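Local coordinates for protein botulinum neurotoxin type G (Clostridium botulinum, PDB 3MPP) that targets the toxin to host nerve cells, its receptor-binding domain adhering to the cell surface before the protease light chain is moved into the cytosol, at residues Leu5-Arg10 and Ala22-Gly27; Ile31-Gly36 and Phe195-Asp200; Asn180-Lys185 and Lys199-Phe204. The protein carries 4 engineered substitutions. One frame throughout, in Å; residues are numbered along the deposited sequence.

Contact 1 (Leu5-Arg10 and Ala22-Gly27)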
# COMPACT_ATOMS: atom_id res chain seq x y z
N LEU A 5 -2.81 17.26 -17.35
CA LEU A 5 -4.09 16.65 -17.00
C LEU A 5 -3.94 15.98 -15.64
O LEU A 5 -2.92 15.34 -15.37
CB LEU A 5 -4.49 15.62 -18.06
CG LEU A 5 -5.62 14.63 -17.73
CD1 LEU A 5 -6.97 15.34 -17.64
CD2 LEU A 5 -5.69 13.51 -18.75
N SER A 6 -4.93 16.15 -14.78
CA SER A 6 -4.93 15.48 -13.47
C SER A 6 -6.34 15.09 -13.09
O SER A 6 -7.23 15.94 -13.02
CB SER A 6 -4.31 16.39 -12.40
OG SER A 6 -5.17 17.47 -12.09
N LEU A 7 -6.56 13.81 -12.85
CA LEU A 7 -7.89 13.34 -12.50
C LEU A 7 -8.09 13.44 -10.99
O LEU A 7 -7.27 12.97 -10.21
CB LEU A 7 -8.12 11.90 -12.97
CG LEU A 7 -8.10 11.67 -14.49
CD1 LEU A 7 -8.54 10.25 -14.87
CD2 LEU A 7 -8.97 12.70 -15.19
N SER A 8 -9.19 14.07 -10.60
CA SER A 8 -9.58 14.10 -9.20
C SER A 8 -11.06 13.79 -9.10
O SER A 8 -11.84 14.21 -9.96
CB SER A 8 -9.28 15.45 -8.57
OG SER A 8 -7.91 15.76 -8.65
N TYR A 9 -11.43 13.06 -8.07
CA TYR A 9 -12.82 12.78 -7.78
C TYR A 9 -13.26 13.73 -6.66
O TYR A 9 -13.05 13.45 -5.48
CB TYR A 9 -12.99 11.33 -7.35
CG TYR A 9 -14.43 10.91 -7.18
CD1 TYR A 9 -14.95 10.64 -5.93
CD2 TYR A 9 -15.26 10.78 -8.29
CE1 TYR A 9 -16.27 10.26 -5.77
CE2 TYR A 9 -16.58 10.39 -8.15
CZ TYR A 9 -17.08 10.14 -6.89
OH TYR A 9 -18.39 9.76 -6.74
N ARG A 10 -13.85 14.85 -7.05
CA ARG A 10 -14.26 15.89 -6.11
C ARG A 10 -15.78 15.98 -5.99
O ARG A 10 -16.47 16.25 -6.97
CB ARG A 10 -13.72 17.25 -6.56
CG ARG A 10 -12.21 17.31 -6.73
CD ARG A 10 -11.50 17.70 -5.44
NE ARG A 10 -10.05 17.81 -5.62
CZ ARG A 10 -9.45 18.84 -6.21
NH1 ARG A 10 -10.17 19.84 -6.70
NH2 ARG A 10 -8.13 18.86 -6.33
N ALA A 22 -10.25 19.26 -19.42
CA ALA A 22 -10.55 17.98 -20.03
C ALA A 22 -11.97 17.58 -19.63
O ALA A 22 -12.40 17.85 -18.50
CB ALA A 22 -9.55 16.92 -19.59
N THR A 23 -12.70 16.97 -20.55
CA THR A 23 -14.06 16.53 -20.26
C THR A 23 -14.08 15.02 -19.99
O THR A 23 -13.46 14.26 -20.73
CB THR A 23 -15.01 16.86 -21.43
OG1 THR A 23 -14.63 16.11 -22.58
CG2 THR A 23 -14.96 18.36 -21.76
N MET A 24 -14.78 14.60 -18.94
CA MET A 24 -14.77 13.20 -18.52
C MET A 24 -16.06 12.45 -18.83
O MET A 24 -17.15 12.89 -18.48
CB MET A 24 -14.50 13.11 -17.01
CG MET A 24 -13.30 13.90 -16.53
SD MET A 24 -11.78 13.29 -17.27
CE MET A 24 -10.74 14.75 -17.14
N ASN A 25 -15.93 11.30 -19.48
CA ASN A 25 -17.06 10.40 -19.68
C ASN A 25 -16.84 9.12 -18.86
O ASN A 25 -15.80 8.47 -18.99
CB ASN A 25 -17.22 10.06 -21.17
CG ASN A 25 -18.62 9.57 -21.52
OD1 ASN A 25 -19.24 8.83 -20.76
ND2 ASN A 25 -19.12 10.00 -22.67
N VAL A 26 -17.82 8.78 -18.02
CA VAL A 26 -17.68 7.66 -17.08
C VAL A 26 -18.77 6.62 -17.25
O VAL A 26 -19.96 6.93 -17.16
CB VAL A 26 -17.71 8.14 -15.62
CG1 VAL A 26 -17.49 6.98 -14.67
CG2 VAL A 26 -16.68 9.24 -15.39
N GLY A 27 -18.37 5.37 -17.50
CA GLY A 27 -19.31 4.28 -17.65
C GLY A 27 -20.03 4.01 -16.35
O GLY A 27 -19.66 4.53 -15.30
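L5 holds CG anti to its backbone N (chi1 166°), while M24 sets CG beside its own N and then bends at chi2 (-63°), which brings the thioether of M24 round to the isobutyl groups of L5 and L7. The contact belongs to the two-sheet, lectin-like sandwich of the N-terminal receptor-binding subdomain: strand 3-10 lies in one sheet, and strand 23-26 is the outermost strand of the other at this end. The two segments meet through side chains alone; CA separations of 7.3 Å from L5 to A22 and 9.1 Å from L7 to M24 are too long for backbone pairing. L5 and M24 run past one another in opposite senses, L5 CD1 lying 3.8 Å from M24 CE. The same L5 CD1 rests on A22 CB at 3.6 Å, next to the start of strand 23-26. A22 is fixed in turn by D16, whose OD2 receives the A22 backbone N-H, while D16 OD1 receives that of S6. L5 also packs on I182 and L7 on F184, both of strand 181-187. The tightest point is at L7, where CD2 is 3.5 Å from M24 SD and, closer than usual van der Waals contact, 3.3 Å from M24 CE.

Contact 2 (Ile31-Gly36 and Phe195-Asp200)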
# COMPACT_ATOMS: atom_id res chain seq x y z
N ILE A 31 -16.34 2.01 -10.05
CA ILE A 31 -16.54 2.29 -8.63
C ILE A 31 -15.58 3.40 -8.18
O ILE A 31 -14.40 3.41 -8.53
CB ILE A 31 -16.34 1.03 -7.75
CG1 ILE A 31 -17.47 0.03 -7.99
CG2 ILE A 31 -16.33 1.40 -6.27
CD1 ILE A 31 -17.39 -0.68 -9.30
N PHE A 32 -16.10 4.33 -7.41
CA PHE A 32 -15.30 5.44 -6.93
C PHE A 32 -15.34 5.43 -5.41
O PHE A 32 -16.28 4.92 -4.81
CB PHE A 32 -15.87 6.78 -7.40
CG PHE A 32 -15.73 7.02 -8.88
CD1 PHE A 32 -14.55 7.52 -9.40
CD2 PHE A 32 -16.80 6.80 -9.74
CE1 PHE A 32 -14.42 7.76 -10.76
CE2 PHE A 32 -16.68 7.04 -11.10
CZ PHE A 32 -15.49 7.52 -11.61
N ASN A 33 -14.30 5.99 -4.80
CA ASN A 33 -14.39 6.42 -3.42
C ASN A 33 -13.71 7.77 -3.29
O ASN A 33 -12.95 8.16 -4.17
CB ASN A 33 -13.82 5.37 -2.46
CG ASN A 33 -12.32 5.20 -2.60
OD1 ASN A 33 -11.57 6.17 -2.63
ND2 ASN A 33 -11.88 3.95 -2.67
N ASP A 34 -14.00 8.49 -2.21
CA ASP A 34 -13.44 9.83 -2.03
C ASP A 34 -12.22 9.87 -1.10
O ASP A 34 -11.93 10.92 -0.52
CB ASP A 34 -14.53 10.79 -1.52
CG ASP A 34 -15.35 10.20 -0.38
OD1 ASP A 34 -14.77 9.50 0.48
OD2 ASP A 34 -16.57 10.43 -0.35
N ILE A 35 -11.51 8.76 -0.96
CA ILE A 35 -10.27 8.76 -0.18
C ILE A 35 -9.24 9.59 -0.92
O ILE A 35 -9.02 9.38 -2.11
CB ILE A 35 -9.72 7.34 -0.00
CG1 ILE A 35 -10.73 6.45 0.74
CG2 ILE A 35 -8.38 7.39 0.74
CD1 ILE A 35 -10.37 4.96 0.71
N GLY A 36 -8.59 10.52 -0.24
CA GLY A 36 -7.67 11.40 -0.93
C GLY A 36 -8.44 12.20 -1.96
O GLY A 36 -9.34 12.95 -1.59
N PHE A 195 -9.97 -6.78 -11.57
CA PHE A 195 -10.18 -5.35 -11.39
C PHE A 195 -8.83 -4.71 -11.15
O PHE A 195 -7.86 -5.40 -10.86
CB PHE A 195 -11.15 -5.06 -10.23
CG PHE A 195 -10.66 -5.56 -8.89
CD1 PHE A 195 -9.84 -4.77 -8.10
CD2 PHE A 195 -11.00 -6.84 -8.45
CE1 PHE A 195 -9.38 -5.24 -6.86
CE2 PHE A 195 -10.55 -7.31 -7.23
CZ PHE A 195 -9.73 -6.50 -6.43
N VAL A 196 -8.78 -3.39 -11.31
CA VAL A 196 -7.58 -2.62 -11.04
C VAL A 196 -8.00 -1.33 -10.37
O VAL A 196 -8.97 -0.70 -10.81
CB VAL A 196 -6.84 -2.23 -12.36
CG1 VAL A 196 -5.48 -1.64 -12.04
CG2 VAL A 196 -6.69 -3.43 -13.29
N TRP A 197 -7.30 -0.93 -9.31
CA TRP A 197 -7.56 0.36 -8.67
C TRP A 197 -6.53 1.37 -9.16
O TRP A 197 -5.34 1.05 -9.29
CB TRP A 197 -7.49 0.26 -7.13
CG TRP A 197 -8.72 -0.31 -6.47
CD1 TRP A 197 -8.93 -1.62 -6.10
CD2 TRP A 197 -9.89 0.41 -6.08
NE1 TRP A 197 -10.18 -1.74 -5.51
CE2 TRP A 197 -10.78 -0.51 -5.48
CE3 TRP A 197 -10.29 1.76 -6.18
CZ2 TRP A 197 -12.04 -0.14 -5.00
CZ3 TRP A 197 -11.53 2.14 -5.70
CH2 TRP A 197 -12.39 1.19 -5.11
N ILE A 198 -6.97 2.60 -9.40
CA ILE A 198 -6.09 3.69 -9.83
C ILE A 198 -6.38 4.96 -9.02
O ILE A 198 -7.53 5.22 -8.67
CB ILE A 198 -6.29 3.99 -11.33
CG1 ILE A 198 -5.76 2.82 -12.18
CG2 ILE A 198 -5.59 5.30 -11.72
CD1 ILE A 198 -6.26 2.83 -13.60
N LYS A 199 -5.34 5.73 -8.71
CA LYS A 199 -5.51 7.01 -8.05
C LYS A 199 -4.41 7.96 -8.51
O LYS A 199 -3.40 7.52 -9.06
CB LYS A 199 -5.46 6.86 -6.52
CG LYS A 199 -4.07 6.57 -5.96
CD LYS A 199 -4.08 6.59 -4.42
CE LYS A 199 -2.79 6.03 -3.83
NZ LYS A 199 -2.69 6.28 -2.34
N ASP A 200 -4.64 9.25 -8.30
CA ASP A 200 -3.65 10.28 -8.60
C ASP A 200 -3.12 10.20 -10.02
O ASP A 200 -1.91 10.26 -10.23
CB ASP A 200 -2.47 10.19 -7.63
CG ASP A 200 -2.88 10.47 -6.19
OD1 ASP A 200 -3.86 11.21 -5.98
OD2 ASP A 200 -2.21 9.94 -5.28
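The backbones stay well apart, with the CA atoms of I31 and W197 separated by 9.2 Å, and the contact is therefore made through side chains, chiefly the indole of W197. Its CG lies beside the backbone N (chi1 -79°), and from there the six-membered half of the indole extends to I31 and N33. Two ring atoms do the touching. CZ3 of W197 lies 3.5 Å from N33 ND2, and the neighbouring CH2 of W197 is 3.7 Å from the same nitrogen. The amide plane of N33 is inclined by only 23° to the ring plane, yet ND2 approaches obliquely, so the pair is packing of an amide against an indole. I31 adds its CG2 methyl, also oblique to the ring, at 4.1 Å from W197 CH2.

N33 is held from both ends of its amide. ND2 donates to Q39 OE1, and OD1 accepts the backbone N-H of I35 in an Asx turn, with 3.1 Å between I35 N and N33 OD1 and an N-H...O angle of 153°. With both ends engaged, the rotation of the amide is fixed, and the turn shapes the chain as it leaves strand 30-33. No residue touching here is fully buried, which makes this a surface contact.

Strands 30-33, 39-43 and 195-204 belong to one sheet of the N-terminal receptor-binding subdomain's sandwich. Strand 39-43 pairs with both of the others, so I31, N33 and W197 meet across it, W197 also packing on K41. On the other edge of strand 195-204 runs strand 67-74, where W197 touches R74.

Contact 3 (Asn180-Lys185 and Lys199-Phe204)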
# COMPACT_ATOMS: atom_id res chain seq x y z
N ASN A 180 -6.47 12.65 -28.65
CA ASN A 180 -7.19 13.56 -27.78
C ASN A 180 -7.86 12.83 -26.62
O ASN A 180 -8.23 13.44 -25.61
CB ASN A 180 -8.25 14.34 -28.56
CG ASN A 180 -7.65 15.27 -29.59
OD1 ASN A 180 -6.69 15.99 -29.31
ND2 ASN A 180 -8.21 15.26 -30.80
N ASP A 181 -8.02 11.52 -26.77
CA ASP A 181 -8.68 10.72 -25.74
C ASP A 181 -7.71 9.83 -24.98
O ASP A 181 -6.82 9.21 -25.57
CB ASP A 181 -9.77 9.85 -26.36
CG ASP A 181 -10.99 10.64 -26.76
OD1 ASP A 181 -11.08 11.82 -26.37
OD2 ASP A 181 -11.87 10.08 -27.45
N ILE A 182 -7.89 9.77 -23.67
CA ILE A 182 -7.23 8.76 -22.86
C ILE A 182 -8.31 7.83 -22.32
O ILE A 182 -9.21 8.28 -21.60
CB ILE A 182 -6.42 9.36 -21.71
CG1 ILE A 182 -5.30 10.24 -22.28
CG2 ILE A 182 -5.86 8.24 -20.81
CD1 ILE A 182 -4.52 11.01 -21.24
N ASP A 183 -8.23 6.55 -22.67
CA ASP A 183 -9.21 5.58 -22.22
C ASP A 183 -8.68 4.76 -21.05
O ASP A 183 -7.64 4.11 -21.15
CB ASP A 183 -9.59 4.62 -23.34
CG ASP A 183 -10.53 5.25 -24.35
OD1 ASP A 183 -10.92 6.42 -24.17
OD2 ASP A 183 -10.87 4.56 -25.34
N PHE A 184 -9.43 4.79 -19.96
CA PHE A 184 -9.16 3.93 -18.81
C PHE A 184 -10.15 2.78 -18.87
O PHE A 184 -11.37 2.99 -18.73
CB PHE A 184 -9.33 4.72 -17.52
CG PHE A 184 -8.39 5.89 -17.40
CD1 PHE A 184 -7.28 5.82 -16.59
CD2 PHE A 184 -8.62 7.05 -18.12
CE1 PHE A 184 -6.40 6.89 -16.48
CE2 PHE A 184 -7.75 8.13 -18.03
CZ PHE A 184 -6.64 8.05 -17.20
N LYS A 185 -9.62 1.59 -19.12
CA LYS A 185 -10.47 0.44 -19.43
C LYS A 185 -9.62 -0.81 -19.60
O LYS A 185 -8.53 -0.74 -20.14
CB LYS A 185 -11.21 0.73 -20.74
CG LYS A 185 -12.19 -0.32 -21.18
CD LYS A 185 -12.75 0.04 -22.56
CE LYS A 185 -13.93 -0.84 -22.93
NZ LYS A 185 -14.68 -0.29 -24.10
N LYS A 199 -5.34 5.73 -8.71
CA LYS A 199 -5.51 7.01 -8.05
C LYS A 199 -4.41 7.96 -8.51
O LYS A 199 -3.40 7.52 -9.06
CB LYS A 199 -5.46 6.86 -6.52
CG LYS A 199 -4.07 6.57 -5.96
CD LYS A 199 -4.08 6.59 -4.42
CE LYS A 199 -2.79 6.03 -3.83
NZ LYS A 199 -2.69 6.28 -2.34
N ASP A 200 -4.64 9.25 -8.30
CA ASP A 200 -3.65 10.28 -8.60
C ASP A 200 -3.12 10.20 -10.02
O ASP A 200 -1.91 10.26 -10.23
CB ASP A 200 -2.47 10.19 -7.63
CG ASP A 200 -2.88 10.47 -6.19
OD1 ASP A 200 -3.86 11.21 -5.98
OD2 ASP A 200 -2.21 9.94 -5.28
N PHE A 201 -4.01 10.08 -11.01
CA PHE A 201 -3.52 10.05 -12.39
C PHE A 201 -3.18 11.46 -12.87
O PHE A 201 -4.00 12.38 -12.77
CB PHE A 201 -4.50 9.38 -13.35
CG PHE A 201 -3.98 9.29 -14.76
CD1 PHE A 201 -3.29 8.17 -15.19
CD2 PHE A 201 -4.13 10.35 -15.64
CE1 PHE A 201 -2.79 8.10 -16.48
CE2 PHE A 201 -3.64 10.28 -16.93
CZ PHE A 201 -2.97 9.16 -17.35
N ASN A 202 -1.97 11.61 -13.40
CA ASN A 202 -1.45 12.89 -13.86
C ASN A 202 -0.67 12.74 -15.15
O ASN A 202 0.08 11.78 -15.32
CB ASN A 202 -0.49 13.49 -12.83
CG ASN A 202 -1.19 13.96 -11.58
OD1 ASN A 202 -1.18 13.27 -10.56
ND2 ASN A 202 -1.78 15.14 -11.65
N ILE A 203 -0.83 13.71 -16.05
CA ILE A 203 -0.03 13.81 -17.25
C ILE A 203 0.83 15.07 -17.16
O ILE A 203 0.34 16.12 -16.78
CB ILE A 203 -0.91 13.99 -18.49
CG1 ILE A 203 -1.96 12.89 -18.57
CG2 ILE A 203 -0.04 14.04 -19.74
CD1 ILE A 203 -1.50 11.69 -19.36
N PHE A 204 2.10 14.96 -17.54
CA PHE A 204 2.98 16.13 -17.62
C PHE A 204 3.52 16.34 -19.03
O PHE A 204 3.82 15.37 -19.74
CB PHE A 204 4.13 16.02 -16.62
CG PHE A 204 3.68 16.03 -15.19
CD1 PHE A 204 3.48 17.22 -14.52
CD2 PHE A 204 3.44 14.84 -14.52
CE1 PHE A 204 3.06 17.23 -13.20
CE2 PHE A 204 3.02 14.84 -13.20
CZ PHE A 204 2.84 16.04 -12.54
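F184 drives the edge of its phenyl ring into the face of F201, a T-shaped stack with centroids 4.8 Å apart and planes at 86°. CZ of F184 stands 3.6 Å above the plane of F201, over the ring centre, and its distances to all six ring carbons of F201 fall in a narrow range. Beside it, CE1 of F184 meets F201 CD1 at 3.6 Å. With CG of F201 anti to its backbone N (chi1 -177°), the ring is carried to where its face meets the incoming edge of F184.

Next to the stack, I182 and I203 approach tip to tip, with 3.6 Å between I182 CD1 and I203 CD1. The same I182 methyl comes obliquely to the F201 ring, 4.5 Å from F201 CE2, and so links the aromatic pair to the aliphatic one. All four side chains are buried and point inward from their strands, making a wholly apolar interface.

I94 of strand 90-98 packs on I182, F184 and F201, and I69 of strand 67-74 lies against F201 and I203. The strand segments 181-185 and 199-204 pass 11.8 Å apart at 155°, close to antiparallel but in different sheets. This is the core of a beta sandwich, typical of the lectin-like (concanavalin-clan) jelly-roll subdomain of clostridial neurotoxins.

Overall arrangement
From the N terminus, contact 1 (5-10 with 22-27) closes the first, short loop, bringing strand 3-10 against strand 23-26 of the opposing sheet. It is in series with the other two, closing before either opens. Contact 2 (31-36 with 195-200) spans almost the whole remainder of the subdomain. Contact 3 (180-185 with 199-204) starts within that span and is a short closure ending on the same strand, 195-204, where its segment overlaps that of contact 2 at K199 and D200. Backbone pairing of L5 with I203 and L7 with F201 joins contacts 1 and 3 directly, while Y9 stacked on F32 connects contacts 1 and 2. Contacts 1 and 3 bind sheet to sheet; contact 2 works within one sheet.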